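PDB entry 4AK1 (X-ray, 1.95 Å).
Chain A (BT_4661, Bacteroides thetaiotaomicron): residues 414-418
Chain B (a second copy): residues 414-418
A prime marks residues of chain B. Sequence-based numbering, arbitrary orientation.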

# COMPACT_ATOMS: atom_id res chain seq x y z
N ALA A 414 36.82 21.31 7.50
CA ALA A 414 36.12 22.20 8.43
C ALA A 414 34.63 22.14 8.11
O ALA A 414 34.25 21.97 6.94
CB ALA A 414 36.61 23.63 8.29
N THR A 415 33.80 22.33 9.12
CA THR A 415 32.34 22.29 8.94
C THR A 415 31.72 23.55 9.52
O THR A 415 32.16 24.02 10.57
CB THR A 415 31.74 21.04 9.66
OG1 THR A 415 32.44 19.87 9.21
CG2 THR A 415 30.25 20.87 9.37
N PHE A 416 30.71 24.11 8.85
CA PHE A 416 29.87 25.13 9.47
C PHE A 416 28.42 24.90 9.11
O PHE A 416 28.09 24.15 8.17
CB PHE A 416 30.30 26.58 9.11
CG PHE A 416 30.14 26.94 7.64
CD1 PHE A 416 31.15 26.65 6.72
CD2 PHE A 416 28.99 27.58 7.19
CE1 PHE A 416 31.02 27.00 5.38
CE2 PHE A 416 28.84 27.93 5.84
CZ PHE A 416 29.86 27.64 4.93
N THR A 417 27.56 25.56 9.88
CA THR A 417 26.13 25.55 9.62
C THR A 417 25.68 26.87 8.99
O THR A 417 26.01 27.95 9.50
CB THR A 417 25.37 25.26 10.93
OG1 THR A 417 25.75 23.96 11.41
CG2 THR A 417 23.84 25.31 10.74
N LEU A 418 24.94 26.77 7.88
CA LEU A 418 24.37 27.92 7.18
C LEU A 418 22.85 27.88 7.33
O LEU A 418 22.22 26.89 6.93
CB LEU A 418 24.76 27.88 5.69
CG LEU A 418 24.00 28.84 4.76
CD1 LEU A 418 24.39 30.28 5.09
CD2 LEU A 418 24.24 28.52 3.29
N ALA B 414 29.14 26.91 17.12
CA ALA B 414 30.19 26.28 16.32
C ALA B 414 29.71 24.89 15.91
O ALA B 414 28.96 24.24 16.65
CB ALA B 414 31.48 26.15 17.13
N THR B 415 30.16 24.43 14.75
CA THR B 415 29.76 23.11 14.24
C THR B 415 31.00 22.30 13.89
O THR B 415 31.96 22.86 13.37
CB THR B 415 28.87 23.28 12.97
OG1 THR B 415 27.79 24.16 13.27
CG2 THR B 415 28.30 21.94 12.49
N PHE B 416 30.99 21.01 14.19
CA PHE B 416 31.99 20.10 13.63
C PHE B 416 31.36 18.80 13.20
O PHE B 416 30.21 18.47 13.60
CB PHE B 416 33.18 19.84 14.59
CG PHE B 416 32.81 19.08 15.85
CD1 PHE B 416 32.35 19.77 16.98
CD2 PHE B 416 32.95 17.70 15.93
CE1 PHE B 416 32.03 19.10 18.16
CE2 PHE B 416 32.62 17.01 17.10
CZ PHE B 416 32.16 17.71 18.22
N THR B 417 32.10 18.06 12.40
CA THR B 417 31.70 16.73 11.96
C THR B 417 32.49 15.65 12.72
O THR B 417 33.72 15.71 12.80
CB THR B 417 31.89 16.60 10.44
OG1 THR B 417 31.03 17.55 9.79
CG2 THR B 417 31.55 15.19 9.93
N LEU B 418 31.76 14.69 13.28
CA LEU B 418 32.34 13.54 13.99
C LEU B 418 32.07 12.28 13.17
O LEU B 418 30.91 11.95 12.90
CB LEU B 418 31.71 13.41 15.39
CG LEU B 418 31.99 12.10 16.14
CD1 LEU B 418 33.47 12.02 16.51
CD2 LEU B 418 31.10 11.94 17.37
O HOH W 1 34.55 22.13 11.90
O HOH W 2 31.37 26.07 12.71

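When two copies of a strand meet on a two-fold axis, every contact off the axis is made twice, and a residue lying beside the axis meets its own copy. The pairing of residues 414-418 in BT_4661 is a compact example. The strands run at 128° to one another, nearer antiparallel than parallel, and their axes approach to 5.2 Å. In register, Thr415 lies across from Phe416′ and Phe416 across from Thr415′, with 5.2 Å between the CA atoms of each pair.

Thr415 and Thr415′ dominate, contributing most of the 232 Å² buried between the stretches. Each directs its CA-to-CB bond toward the partner strand, and the m rotamer (chi1 -53°) places both branches of the side chain in use. The methyls meet each other, Thr415 CG2 lying 3.8 Å from Thr415′ CG2, an ordinary van der Waals distance. The hydroxyls reach the other threonine of the opposing strand: Thr415 OG1 is hydrogen-bonded to Thr417′ OG1 at 2.8 Å, and the symmetric bond joins Thr417 OG1 to Thr415′ OG1, also at 2.8 Å. Threonine suits this position because a single beta carbon carries both an apolar and a polar branch, and the hydroxyl at 415 is further satisfied by a bond elsewhere in the structure.

Thr417 and Thr417′ cover the next largest area. Their CA-to-CB bonds point sideways, yet with chi1 at -62°, again m, the hydroxyl comes within hydrogen-bonding distance of its partner.

The backbone at the centre needs a different solution. Thr415 O and Thr415′ O stand 3.0 Å apart, and because both are acceptors, they cannot bond to each other. Two waters bridge the main chains beside them. Water 1 accepts from Thr415 N at 2.9 Å and lies 3.1 Å from Thr415′ O, to which it can donate; water 2 repeats the arrangement, 2.9 Å from Thr415′ N and 3.1 Å from Thr415 O. The strands are thus linked through solvent where a direct amide-to-carbonyl ladder is absent.

Phe416 takes part mainly through its backbone: its CA packs 4.1 Å from Thr415′ CB, while its CA-to-CB bond points away, and Phe416 CB, the nearest side-chain atom, stays 5.3 Å from Thr415′ CB. With the CA-to-CB bond pointing away, the ring, in the p rotamer (chi1 66°), makes no contact with the other stretch, and the residue is buried in the assembly. The general lesson is that small, branched, hydroxyl-bearing residues can close a tight symmetric crossing, with water serving the main chain.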